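Putative alcohol dehydrogenase (Sinorhizobium meliloti, PDB 4J6F) probably acts as an oxidoreductase of the medium-chain dehydrogenase/reductase superfamily, converting alcohols to carbonyl compounds with a nicotinamide cofactor and perhaps zinc. Local coordinates at residues Gly62-Lys67 with Glu123-Ala128; Cys71-Thr76 with Thr366-Lys371; Gly116-Val121 with Ile130-Met135; Gly207-Val212 with Arg273-Val278; Lys292-Glu297 with Lys321-His326. One frame throughout, in Å; residues are numbered along the deposited sequence.

Contact 1 of 5, residues Gly62-Lys67 with Glu123-Ala128; sequences GEVLIK and EGVDRA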
# COMPACT_ATOMS: atom_id res chain seq x y z
N GLY A 62 38.13 -11.89 0.64
CA GLY A 62 37.30 -10.74 0.98
C GLY A 62 36.51 -10.82 2.29
O GLY A 62 35.73 -9.91 2.60
N GLU A 63 36.71 -11.89 3.06
CA GLU A 63 36.03 -12.06 4.35
C GLU A 63 36.96 -11.78 5.52
O GLU A 63 38.19 -11.90 5.40
CB GLU A 63 35.52 -13.49 4.50
CG GLU A 63 34.31 -13.87 3.65
CD GLU A 63 33.96 -15.36 3.74
OE1 GLU A 63 32.95 -15.78 3.15
OE2 GLU A 63 34.70 -16.12 4.40
N VAL A 64 36.38 -11.40 6.65
CA VAL A 64 37.06 -11.44 7.95
C VAL A 64 36.50 -12.58 8.80
O VAL A 64 35.42 -13.13 8.49
CB VAL A 64 36.92 -10.13 8.74
CG1 VAL A 64 37.78 -9.03 8.15
CG2 VAL A 64 35.47 -9.69 8.82
N LEU A 65 37.22 -12.91 9.87
CA LEU A 65 36.70 -13.81 10.91
C LEU A 65 36.66 -13.09 12.24
O LEU A 65 37.69 -12.59 12.69
CB LEU A 65 37.59 -15.04 11.03
CG LEU A 65 37.21 -16.03 12.12
CD1 LEU A 65 36.10 -16.94 11.61
CD2 LEU A 65 38.44 -16.85 12.52
N ILE A 66 35.49 -13.01 12.86
CA ILE A 66 35.39 -12.31 14.15
C ILE A 66 35.18 -13.26 15.32
O ILE A 66 34.60 -14.33 15.16
CB ILE A 66 34.28 -11.23 14.19
CG1 ILE A 66 32.90 -11.85 13.95
CG2 ILE A 66 34.57 -10.13 13.18
CD1 ILE A 66 31.78 -10.85 14.08
N LYS A 67 35.66 -12.85 16.48
CA LYS A 67 35.34 -13.55 17.71
C LYS A 67 34.10 -12.87 18.31
O LYS A 67 34.17 -11.72 18.77
CB LYS A 67 36.53 -13.52 18.67
CG LYS A 67 36.15 -13.95 20.07
CD LYS A 67 37.23 -14.75 20.78
CE LYS A 67 36.62 -15.46 21.97
NZ LYS A 67 37.62 -15.53 23.06
N GLU A 123 41.82 -13.59 1.91
CA GLU A 123 42.79 -13.25 0.87
C GLU A 123 43.00 -11.77 0.55
O GLU A 123 44.12 -11.27 0.70
CB GLU A 123 42.53 -14.04 -0.41
CG GLU A 123 43.80 -14.35 -1.19
CD GLU A 123 43.54 -15.10 -2.49
OE1 GLU A 123 44.52 -15.35 -3.22
OE2 GLU A 123 42.37 -15.43 -2.77
N GLY A 124 41.98 -11.06 0.10
CA GLY A 124 42.23 -9.72 -0.41
C GLY A 124 42.28 -8.64 0.65
O GLY A 124 42.37 -7.46 0.34
N VAL A 125 42.23 -9.04 1.91
CA VAL A 125 41.87 -8.11 2.98
C VAL A 125 43.09 -7.57 3.74
O VAL A 125 44.07 -8.30 3.96
CB VAL A 125 40.87 -8.76 3.96
CG1 VAL A 125 40.50 -7.80 5.09
CG2 VAL A 125 39.62 -9.21 3.22
N ASP A 126 42.99 -6.31 4.14
CA ASP A 126 44.03 -5.62 4.90
C ASP A 126 44.25 -6.25 6.28
O ASP A 126 43.34 -6.30 7.10
CB ASP A 126 43.66 -4.14 5.03
CG ASP A 126 44.82 -3.28 5.51
OD1 ASP A 126 45.99 -3.73 5.51
OD2 ASP A 126 44.55 -2.12 5.88
N ARG A 127 45.46 -6.73 6.54
CA ARG A 127 45.76 -7.42 7.80
C ARG A 127 45.80 -6.47 9.00
O ARG A 127 45.85 -6.92 10.15
CB ARG A 127 47.06 -8.23 7.69
CG ARG A 127 46.97 -9.36 6.66
CD ARG A 127 48.01 -10.45 6.88
NE ARG A 127 48.08 -10.91 8.28
CZ ARG A 127 47.29 -11.83 8.83
NH1 ARG A 127 47.45 -12.13 10.10
NH2 ARG A 127 46.35 -12.43 8.12
N ALA A 128 45.75 -5.17 8.71
CA ALA A 128 45.72 -4.10 9.72
C ALA A 128 44.39 -4.05 10.45
O ALA A 128 44.30 -3.45 11.52
CB ALA A 128 45.99 -2.76 9.07

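Contact 2 of 5, residues Cys71-Thr76 with Thr366-Lys371; sequences CGMNNT and TDFMAK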
# COMPACT_ATOMS: atom_id res chain seq x y z
N CYS A 71 25.44 -11.12 20.60
CA CYS A 71 24.50 -11.27 19.48
C CYS A 71 23.04 -11.09 19.92
O CYS A 71 22.56 -11.81 20.80
CB CYS A 71 24.66 -12.63 18.79
SG CYS A 71 23.73 -12.72 17.23
N GLY A 72 22.34 -10.16 19.29
CA GLY A 72 20.99 -9.81 19.73
C GLY A 72 19.93 -10.68 19.10
O GLY A 72 20.06 -11.05 17.95
N MSE A 73 18.88 -10.98 19.86
CA MSE A 73 17.79 -11.85 19.40
C MSE A 73 16.69 -11.08 18.68
O MSE A 73 16.36 -9.96 19.04
CB MSE A 73 17.17 -12.60 20.57
CG MSE A 73 18.22 -13.09 21.56
SE MSE A 73 17.33 -14.27 22.87
CE MSE A 73 17.07 -15.88 21.76
N ASN A 74 16.12 -11.71 17.65
CA ASN A 74 15.04 -11.13 16.85
C ASN A 74 13.92 -12.13 16.54
O ASN A 74 14.13 -13.34 16.56
CB ASN A 74 15.61 -10.59 15.54
CG ASN A 74 16.54 -9.44 15.76
OD1 ASN A 74 16.12 -8.33 16.11
ND2 ASN A 74 17.82 -9.70 15.60
N ASN A 75 12.74 -11.61 16.22
CA ASN A 75 11.63 -12.48 15.86
C ASN A 75 11.94 -13.48 14.74
O ASN A 75 11.50 -14.64 14.77
CB ASN A 75 10.42 -11.62 15.51
CG ASN A 75 9.72 -11.10 16.74
OD1 ASN A 75 10.06 -11.46 17.85
ND2 ASN A 75 8.74 -10.25 16.54
N THR A 76 12.73 -13.03 13.77
CA THR A 76 13.05 -13.88 12.64
C THR A 76 13.77 -15.16 13.08
O THR A 76 13.61 -16.19 12.42
CB THR A 76 13.83 -13.10 11.58
OG1 THR A 76 13.84 -13.84 10.37
CG2 THR A 76 15.26 -12.81 12.02
N THR A 366 12.95 -18.71 25.36
CA THR A 366 11.69 -18.80 26.09
C THR A 366 11.35 -17.40 26.58
O THR A 366 10.25 -16.89 26.32
CB THR A 366 11.76 -19.82 27.24
OG1 THR A 366 12.25 -21.07 26.75
CG2 THR A 366 10.41 -20.08 27.79
N ASP A 367 12.31 -16.76 27.24
CA ASP A 367 12.13 -15.39 27.67
C ASP A 367 11.86 -14.47 26.50
O ASP A 367 11.02 -13.58 26.59
CB ASP A 367 13.35 -14.93 28.45
CG ASP A 367 13.38 -15.50 29.84
OD1 ASP A 367 12.53 -16.38 30.15
OD2 ASP A 367 14.25 -15.07 30.63
N PHE A 368 12.54 -14.71 25.38
CA PHE A 368 12.33 -13.89 24.19
C PHE A 368 10.89 -13.96 23.68
O PHE A 368 10.32 -12.94 23.30
CB PHE A 368 13.26 -14.30 23.07
CG PHE A 368 13.08 -13.47 21.84
CD1 PHE A 368 13.59 -12.19 21.77
CD2 PHE A 368 12.37 -13.97 20.75
CE1 PHE A 368 13.42 -11.42 20.64
CE2 PHE A 368 12.19 -13.21 19.61
CZ PHE A 368 12.72 -11.93 19.56
N MSE A 369 10.32 -15.16 23.68
CA MSE A 369 8.98 -15.37 23.15
C MSE A 369 7.96 -14.81 24.09
O MSE A 369 6.90 -14.38 23.66
CB MSE A 369 8.74 -16.85 22.93
CG MSE A 369 9.33 -17.37 21.61
SE MSE A 369 9.39 -19.35 21.60
CE MSE A 369 8.11 -19.74 20.17
N ALA A 370 8.25 -14.78 25.39
CA ALA A 370 7.25 -14.28 26.35
C ALA A 370 7.05 -12.77 26.23
O ALA A 370 5.94 -12.28 26.43
CB ALA A 370 7.60 -14.68 27.78
N LYS A 371 8.12 -12.04 25.90
CA LYS A 371 8.07 -10.58 25.75
C LYS A 371 7.70 -9.81 27.01
O LYS A 371 7.11 -8.73 26.92
CB LYS A 371 7.12 -10.18 24.63
CG LYS A 371 7.31 -10.92 23.32
CD LYS A 371 8.41 -10.31 22.49
CE LYS A 371 8.27 -10.79 21.06
NZ LYS A 371 9.61 -11.08 20.47

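Contact 3 of 5, residues Gly116-Val121 with Ile130-Met135; sequences GHIVAV and IGERVM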
# COMPACT_ATOMS: atom_id res chain seq x y z
N GLY A 116 31.59 -8.28 17.36
CA GLY A 116 32.81 -9.02 17.72
C GLY A 116 34.12 -8.34 17.36
O GLY A 116 34.15 -7.17 16.97
N HIS A 117 35.21 -9.10 17.49
CA HIS A 117 36.57 -8.62 17.21
C HIS A 117 37.20 -9.43 16.07
O HIS A 117 37.21 -10.66 16.10
CB HIS A 117 37.41 -8.69 18.49
CG HIS A 117 36.89 -7.79 19.57
ND1 HIS A 117 37.51 -6.61 19.92
CD2 HIS A 117 35.78 -7.88 20.35
CE1 HIS A 117 36.82 -6.02 20.88
NE2 HIS A 117 35.76 -6.76 21.15
N ILE A 118 37.68 -8.73 15.04
CA ILE A 118 38.29 -9.41 13.91
C ILE A 118 39.57 -10.07 14.38
O ILE A 118 40.45 -9.40 14.92
CB ILE A 118 38.62 -8.42 12.78
CG1 ILE A 118 37.36 -7.68 12.32
CG2 ILE A 118 39.31 -9.15 11.63
CD1 ILE A 118 37.55 -6.85 11.08
N VAL A 119 39.67 -11.38 14.20
CA VAL A 119 40.85 -12.11 14.65
C VAL A 119 41.66 -12.72 13.50
O VAL A 119 42.82 -13.06 13.68
CB VAL A 119 40.49 -13.22 15.66
CG1 VAL A 119 39.99 -12.62 16.96
CG2 VAL A 119 39.45 -14.17 15.09
N ALA A 120 41.04 -12.88 12.34
CA ALA A 120 41.69 -13.46 11.18
C ALA A 120 41.13 -12.76 9.95
O ALA A 120 39.99 -12.28 9.97
CB ALA A 120 41.41 -14.95 11.10
N VAL A 121 41.92 -12.72 8.88
CA VAL A 121 41.43 -12.17 7.63
C VAL A 121 41.74 -13.05 6.42
O VAL A 121 42.74 -13.74 6.40
CB VAL A 121 41.92 -10.72 7.39
CG1 VAL A 121 41.68 -9.86 8.62
CG2 VAL A 121 43.39 -10.69 6.99
N ILE A 130 42.84 -6.54 11.79
CA ILE A 130 42.81 -7.42 12.95
C ILE A 130 42.77 -6.59 14.23
O ILE A 130 43.45 -5.57 14.33
CB ILE A 130 43.98 -8.41 12.92
CG1 ILE A 130 43.67 -9.56 11.96
CG2 ILE A 130 44.27 -8.96 14.32
CD1 ILE A 130 44.89 -10.35 11.53
N GLY A 131 41.94 -7.02 15.17
CA GLY A 131 41.85 -6.36 16.47
C GLY A 131 40.71 -5.36 16.59
O GLY A 131 40.42 -4.89 17.69
N GLU A 132 40.07 -5.04 15.46
CA GLU A 132 38.98 -4.07 15.43
C GLU A 132 37.70 -4.62 16.04
O GLU A 132 37.41 -5.82 15.92
CB GLU A 132 38.70 -3.65 14.00
CG GLU A 132 39.51 -2.47 13.54
CD GLU A 132 39.46 -2.27 12.04
OE1 GLU A 132 38.50 -2.74 11.38
OE2 GLU A 132 40.40 -1.64 11.50
N ARG A 133 36.96 -3.74 16.70
CA ARG A 133 35.66 -4.06 17.27
C ARG A 133 34.62 -3.70 16.21
O ARG A 133 34.46 -2.52 15.84
CB ARG A 133 35.44 -3.29 18.57
CG ARG A 133 34.30 -3.78 19.44
CD ARG A 133 32.96 -3.12 19.08
NE ARG A 133 32.96 -1.65 19.15
CZ ARG A 133 32.49 -0.92 20.16
NH1 ARG A 133 32.54 0.41 20.10
NH2 ARG A 133 31.97 -1.51 21.24
N VAL A 134 33.92 -4.71 15.70
CA VAL A 134 32.95 -4.49 14.63
C VAL A 134 31.51 -4.87 14.97
O VAL A 134 31.23 -5.83 15.69
CB VAL A 134 33.36 -5.19 13.32
CG1 VAL A 134 34.66 -4.61 12.80
CG2 VAL A 134 33.44 -6.70 13.49
N MSE A 135 30.60 -4.06 14.43
CA MSE A 135 29.20 -4.38 14.38
C MSE A 135 28.93 -4.92 13.01
O MSE A 135 29.22 -4.25 12.01
CB MSE A 135 28.45 -3.07 14.55
CG MSE A 135 26.97 -3.32 14.76
SE MSE A 135 26.09 -1.58 14.58
CE MSE A 135 24.63 -2.13 13.38

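Contact 4 of 5, residues Gly207-Val212 with Arg273-Val278; sequences GETVLV and RPIDVV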
# COMPACT_ATOMS: atom_id res chain seq x y z
N GLY A 207 7.58 16.54 12.21
CA GLY A 207 6.26 17.07 12.61
C GLY A 207 5.06 16.16 12.41
O GLY A 207 3.98 16.42 12.95
N GLU A 208 5.21 15.08 11.64
CA GLU A 208 4.13 14.13 11.45
C GLU A 208 3.93 13.20 12.66
O GLU A 208 4.83 13.06 13.49
CB GLU A 208 4.34 13.35 10.17
CG GLU A 208 3.95 14.12 8.92
CD GLU A 208 4.06 13.28 7.66
OE1 GLU A 208 4.91 12.37 7.63
OE2 GLU A 208 3.32 13.54 6.68
N THR A 209 2.75 12.59 12.76
CA THR A 209 2.49 11.64 13.85
C THR A 209 2.50 10.19 13.36
O THR A 209 1.85 9.84 12.37
CB THR A 209 1.16 11.94 14.58
OG1 THR A 209 1.17 13.28 15.06
CG2 THR A 209 0.98 11.00 15.77
N VAL A 210 3.24 9.34 14.07
CA VAL A 210 3.22 7.92 13.76
C VAL A 210 2.64 7.12 14.92
O VAL A 210 3.08 7.25 16.07
CB VAL A 210 4.62 7.41 13.32
CG1 VAL A 210 5.69 7.76 14.33
CG2 VAL A 210 4.58 5.92 13.06
N LEU A 211 1.62 6.31 14.63
CA LEU A 211 1.09 5.37 15.62
C LEU A 211 1.82 4.03 15.47
O LEU A 211 1.86 3.44 14.37
CB LEU A 211 -0.42 5.18 15.46
CG LEU A 211 -1.17 4.35 16.50
CD1 LEU A 211 -1.15 5.03 17.86
CD2 LEU A 211 -2.61 4.11 16.07
N VAL A 212 2.42 3.56 16.57
CA VAL A 212 3.26 2.37 16.55
C VAL A 212 2.67 1.27 17.43
O VAL A 212 2.61 1.42 18.66
CB VAL A 212 4.69 2.66 17.07
CG1 VAL A 212 5.58 1.45 16.86
CG2 VAL A 212 5.28 3.89 16.39
N ARG A 273 -4.44 15.77 17.10
CA ARG A 273 -3.68 15.69 15.83
C ARG A 273 -4.03 14.41 15.08
O ARG A 273 -4.10 13.34 15.68
CB ARG A 273 -2.17 15.72 16.08
CG ARG A 273 -1.69 16.61 17.21
CD ARG A 273 -0.19 16.81 17.10
NE ARG A 273 0.14 17.56 15.88
CZ ARG A 273 0.52 18.84 15.86
NH1 ARG A 273 0.65 19.53 16.99
NH2 ARG A 273 0.78 19.42 14.70
N PRO A 274 -4.25 14.51 13.75
CA PRO A 274 -4.57 13.28 13.03
C PRO A 274 -3.33 12.39 12.87
O PRO A 274 -2.19 12.88 12.92
CB PRO A 274 -5.09 13.79 11.67
CG PRO A 274 -5.18 15.27 11.79
CD PRO A 274 -4.19 15.66 12.84
N ILE A 275 -3.56 11.10 12.69
CA ILE A 275 -2.49 10.14 12.56
C ILE A 275 -2.07 10.06 11.11
O ILE A 275 -2.87 9.71 10.25
CB ILE A 275 -2.93 8.75 13.06
CG1 ILE A 275 -3.39 8.81 14.52
CG2 ILE A 275 -1.81 7.73 12.87
CD1 ILE A 275 -2.35 9.35 15.49
N ASP A 276 -0.81 10.38 10.85
CA ASP A 276 -0.28 10.42 9.49
C ASP A 276 0.15 9.03 9.04
O ASP A 276 -0.04 8.65 7.89
CB ASP A 276 0.91 11.39 9.42
CG ASP A 276 0.50 12.82 9.76
OD1 ASP A 276 -0.34 13.38 9.02
OD2 ASP A 276 1.00 13.37 10.77
N VAL A 277 0.74 8.29 9.97
CA VAL A 277 1.35 7.01 9.67
C VAL A 277 1.04 6.02 10.77
O VAL A 277 1.08 6.37 11.95
CB VAL A 277 2.89 7.11 9.52
CG1 VAL A 277 3.49 5.73 9.36
CG2 VAL A 277 3.27 8.01 8.34
N VAL A 278 0.74 4.79 10.37
CA VAL A 278 0.65 3.70 11.30
C VAL A 278 1.79 2.75 10.97
O VAL A 278 1.96 2.36 9.81
CB VAL A 278 -0.71 2.98 11.20
CG1 VAL A 278 -0.66 1.60 11.84
CG2 VAL A 278 -1.80 3.82 11.84

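Contact 5 of 5, residues Lys292-Glu297 with Lys321-His326; sequences KILRPE and KQLELH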
# COMPACT_ATOMS: atom_id res chain seq x y z
N LYS A 292 -9.01 2.34 10.29
CA LYS A 292 -10.05 3.28 10.68
C LYS A 292 -9.46 4.57 11.25
O LYS A 292 -9.89 5.67 10.92
CB LYS A 292 -11.00 2.65 11.70
CG LYS A 292 -11.88 1.53 11.14
CD LYS A 292 -12.74 0.91 12.24
CE LYS A 292 -13.65 1.95 12.91
NZ LYS A 292 -14.07 1.54 14.27
N ILE A 293 -8.45 4.41 12.12
CA ILE A 293 -7.78 5.50 12.83
C ILE A 293 -6.96 6.38 11.88
O ILE A 293 -6.93 7.60 12.02
CB ILE A 293 -6.88 4.93 13.94
CG1 ILE A 293 -7.74 4.43 15.10
CG2 ILE A 293 -5.87 5.96 14.41
CD1 ILE A 293 -7.11 3.33 15.94
N LEU A 294 -6.30 5.74 10.93
CA LEU A 294 -5.46 6.41 9.96
C LEU A 294 -6.22 7.50 9.21
O LEU A 294 -7.34 7.27 8.74
CB LEU A 294 -4.92 5.35 9.00
CG LEU A 294 -3.70 5.67 8.16
CD1 LEU A 294 -2.60 6.30 9.00
CD2 LEU A 294 -3.20 4.40 7.49
N ARG A 295 -5.63 8.69 9.12
CA ARG A 295 -6.26 9.83 8.42
C ARG A 295 -6.33 9.52 6.94
O ARG A 295 -5.50 8.76 6.43
CB ARG A 295 -5.46 11.12 8.62
CG ARG A 295 -4.25 11.24 7.72
CD ARG A 295 -3.36 12.39 8.11
NE ARG A 295 -4.02 13.65 7.80
CZ ARG A 295 -3.71 14.82 8.35
NH1 ARG A 295 -4.39 15.90 8.00
NH2 ARG A 295 -2.74 14.91 9.26
N PRO A 296 -7.32 10.10 6.23
CA PRO A 296 -7.39 9.89 4.78
C PRO A 296 -6.10 10.35 4.10
O PRO A 296 -5.54 11.35 4.50
CB PRO A 296 -8.59 10.75 4.35
CG PRO A 296 -9.39 10.96 5.59
CD PRO A 296 -8.40 10.99 6.72
N GLU A 297 -5.64 9.60 3.09
CA GLU A 297 -4.32 9.82 2.45
C GLU A 297 -3.14 9.45 3.35
O GLU A 297 -1.99 9.77 3.04
CB GLU A 297 -4.17 11.25 1.92
CG GLU A 297 -5.23 11.59 0.88
CD GLU A 297 -5.07 12.97 0.27
OE1 GLU A 297 -4.94 13.06 -0.98
OE2 GLU A 297 -5.09 13.96 1.03
N LYS A 321 -10.57 6.01 1.44
CA LYS A 321 -9.73 6.83 2.28
C LYS A 321 -8.43 7.25 1.60
O LYS A 321 -7.62 7.95 2.21
CB LYS A 321 -9.42 6.09 3.56
CG LYS A 321 -10.56 5.99 4.56
CD LYS A 321 -9.97 6.45 5.87
CE LYS A 321 -10.55 5.75 7.06
NZ LYS A 321 -9.66 6.12 8.18
N GLN A 322 -8.21 6.84 0.36
CA GLN A 322 -6.98 7.15 -0.38
C GLN A 322 -5.71 6.64 0.31
O GLN A 322 -4.67 7.30 0.21
CB GLN A 322 -6.81 8.66 -0.59
CG GLN A 322 -8.05 9.44 -1.01
CD GLN A 322 -8.43 9.21 -2.46
OE1 GLN A 322 -7.70 8.58 -3.21
NE2 GLN A 322 -9.59 9.72 -2.85
N LEU A 323 -5.79 5.50 1.00
CA LEU A 323 -4.67 4.98 1.82
C LEU A 323 -3.55 4.33 1.02
O LEU A 323 -3.75 3.92 -0.12
CB LEU A 323 -5.18 3.99 2.88
CG LEU A 323 -6.21 4.51 3.88
CD1 LEU A 323 -6.51 3.49 4.97
CD2 LEU A 323 -5.77 5.83 4.51
N GLU A 324 -2.35 4.29 1.61
CA GLU A 324 -1.25 3.44 1.11
C GLU A 324 -0.91 2.44 2.18
O GLU A 324 -0.77 2.80 3.36
CB GLU A 324 0.01 4.24 0.85
CG GLU A 324 -0.17 5.50 0.04
CD GLU A 324 1.10 6.33 -0.02
OE1 GLU A 324 2.21 5.74 0.03
OE2 GLU A 324 0.98 7.57 -0.13
N LEU A 325 -0.75 1.19 1.77
CA LEU A 325 -0.23 0.14 2.64
C LEU A 325 1.13 -0.26 2.11
O LEU A 325 1.28 -0.48 0.91
CB LEU A 325 -1.14 -1.07 2.60
CG LEU A 325 -2.19 -1.17 3.69
CD1 LEU A 325 -3.08 0.06 3.72
CD2 LEU A 325 -3.00 -2.43 3.47
N HIS A 326 2.12 -0.34 3.00
CA HIS A 326 3.48 -0.71 2.61
C HIS A 326 3.97 -1.88 3.42
O HIS A 326 3.88 -1.87 4.65
CB HIS A 326 4.45 0.44 2.84
CG HIS A 326 4.23 1.60 1.92
ND1 HIS A 326 4.56 1.56 0.58
CD2 HIS A 326 3.72 2.82 2.15
CE1 HIS A 326 4.26 2.72 0.03
NE2 HIS A 326 3.74 3.50 0.95
O HOH W 1 -1.05 9.48 0.68

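Contact 1 of 5, residues Gly62-Lys67 with Glu123-Ala128
V125 lays its CG2 methyl over the backbone of G62, with V125 CG2 3.6 Å from G62 CA. The same methyl reaches on to the next peptide, where it stands 3.7 Å from E63 O. Its sister methyl goes the other way, toward the strand: V125 CG1 meets V64 CG1 at 4.3 Å, a light apolar touch between two branched side chains. The first torsion of V125 explains this division of labour. CG1 lies opposite the backbone N across the CA-CB bond (chi1 180°), while CG2 sits beside that N, which puts one branch on G62, just ahead of the strand, and the other facing V64. Beside it the loop backbone also draws near, with G62 N 4.0 Å from G124 N, but the two amides merely pass one another.

The contact between the two segments thus rests on van der Waals packing, and the polar groups look elsewhere. E63 turns away from the loop, and its carboxylate forms a salt bridge with R158 and accepts a bond from A60 N. The backbone of E63 pairs with G122, just ahead of the loop, which ties the end of strand 113-121 to the beginning of strand 63-72. V64, for its part, also packs on I118 of strand 113-121. As a worked example, this is how a partly exposed turn may be fastened by one well-placed aliphatic residue: the connection of the beta hairpin 113-121/133-140 folds against the first residues of the neighbouring antiparallel strand, at the surface of the GroES-like part of the chain, far from its centre.

Contact 2 of 5, residues Cys71-Thr76 with Thr366-Lys371
The phenyl ring of F368 meets N75 at its edge, where N75 CA lies in plane and N75 OD1 stands 3.2 Å from F368 CZ, approaching obliquely as do M73 O and N74 C. One face carries the ammonium group of K371, with NZ 3.3 Å above the ring plane and displaced toward the rim. The N75 amide is turned steeply against the ring, their planes 75° apart. F368 reaches this position because its CG lies opposite the backbone N (chi1 -179°), which extends the ring from helix 361-370 toward the 71-76 backbone. At the root of the ring, selenomethionine M73 slides past in the opposite sense: M73 CB is 3.8 Å from F368 CD1, and its SE makes an oblique Met-aromatic contact 5.2 Å from the ring centroid.

K371, the first residue beyond the helix, bends its chain back to give a hydrogen bond from NZ to N75 OD1 at 2.7 Å, in the carbonyl plane and on a lone pair. L377 and V78 also pack on F368. The chemistry implies a buried aromatic ring bordered by a lysine-amide hydrogen bond: the lysine probably polarises the N75 carbonyl, and probably helps to set the orientation of the amide.

Contact 3 of 5, residues Gly116-Val121 with Ile130-Met135
G116 and V134 exchange two backbone hydrogen bonds, G116 N to V134 O at 3.0 Å and V134 N to G116 O at 2.8 Å, which makes them a hydrogen-bonded antiparallel pair. The ladder goes on beyond the non-hydrogen-bonded pair H117-R133, where I118 N donates to E132 O at 3.1 Å. Past it the chain of G131 turns in, and G131 N gives I118 O a nearly straight bond of 2.8 Å.

On the H117-R133 face the root of the arginine lies over the imidazole: R133 CA sits above one ring face, displaced toward the rim, and R133 CG is 3.7 Å from H117 CE1. The ring and the guanidinium are turned 39° from each other, and both run on to D182, H117 through NE2 and R133 through NH2, which also bonds L180 O. With an alanine in place of H117, D182 would probably lose its imidazole partner and the aliphatic arm of R133 the ring on which it rests.

On the other face the packing is aliphatic. I118 CD1 meets V134 CG1 at 4.0 Å, the two side chains at about a right angle, and I66 of strand 63-72 packs on both residues. Farther along, I130 swings CG1 beside its backbone N (chi1 -79°) and reaches V121 CG1 at 3.9 Å. Between I118 and V121, V119 and A120 both face L65, a classic beta bulge in strand 113-121. The hairpin thus divides its chemistry by face: hydrocarbon on the I118-V134 side, and on the H117-R133 side two nitrogen-bearing side chains that share the D182 carboxylate, which probably offsets the charge of R133.

Contact 4 of 5, residues Gly207-Val212 with Arg273-Val278
This is a parallel strand pairing in the middle of the six-stranded sheet of the Rossmann-type domain, V210 lying beside V277 and L211 beside V278. Its central bond runs from L211 N to V277 O at 2.7 Å. Two residues earlier T209 O takes two donors, V277 N and D276 N, each at 3.1 Å, where the incoming chain bends into the strand.

D276 fastens this entry with its side chain. With CG set beside the backbone N (chi1 -62°), OD2 turns its anti lone pair to T209 N, and the bond of 2.8 Å is almost straight (168°). The E208 carboxylate stacks on that of D276, their planes 21° apart, with E208 OE2 4.3 Å from D276 OD1; R295 pairs with D276 and R299 with E208, and so probably temper the repulsion, while E208 OE1 also accepts from A205 N. In place of D276 a leucine is likely to leave T209 N without its acceptor and R295 without its carboxylate.

Apolar packing fills both faces. V210 CG2 meets V277 CG1 at 3.9 Å, whereas on the other side I275 reaches over two residues, its CD1 touching T209 CG2 and its CG2 lying 3.9 Å from L211 CB. Helix 287-293 packs on this second side through L290 and I293. Strands 209-212 and 277-280 are the central pair of the strand order 3-2-1-4-5-6, between which the chain crosses over, as in Rossmann folds.

Contact 5 of 5, residues Lys292-Glu297 with Lys321-His326
K321 drives its ammonium group into the end of helix 287-293, and here the contact is tight. Its NZ donates to L294 O at 2.6 Å, lined up with the carbonyl (C=O...N 163°), and to K292 O at 2.8 Å from well above that carbonyl's plane. A third bond goes to L291 O, so that three backbone oxygens grip one charge; the positive group probably suits the negative pole of the helix end. Bends at chi2 and chi3 carry the chain round to this spot. The backbones meet directly as well, E297 N giving its hydrogen to K321 O at 2.7 Å. Beneath lies a small apolar patch: L323 and L294 run antiparallel past one another, and L323 CD2 also comes 3.5 Å from R295 O.

Toward E297 and E324 the join is looser. E297 and Q322 run alongside in the same direction, with E297 CG 3.6 Å from Q322 CB, but their polar ends leave for S147 and S329 of the second subunit. Beyond, the segments are linked through a water that donates to E297 O at 2.6 Å and to E324 OE2 at 2.9 Å. The other carboxylate oxygen, E324 OE1, accepts from H326 NE2 on its anti lone pair.

E324, L325 and H326 pair antiparallel with a strand of the second subunit. The arrangement thus fastens a helix end to the outermost strand of a Rossmann-type sheet that runs on across the dimer interface, as in classical medium-chain dehydrogenases.

How the contacts relate
Contacts 1 and 3 belong to the GroES-like domain, and contacts 4 and 5 to the Rossmann sheet on the far side of the chain's centre; contact 2, deeper, packs helix 361-370 on the link from strand 63-72 to helix 75-82. Contacts 1 and 3 touch: backbone bonds join strand 63-72 to strand 113-121, yet contact 1 is thin surface packing, whereas contact 3 is a bonded hairpin. Contacts 4 and 5 meet through the salt bridge D276-R295; the first is mainly buried strand pairing, the second partly exposed and reaching the other subunit. Lysine ammoniums serve in contacts 2 and 5, gripping an amide oxygen in one and main-chain oxygens in the other.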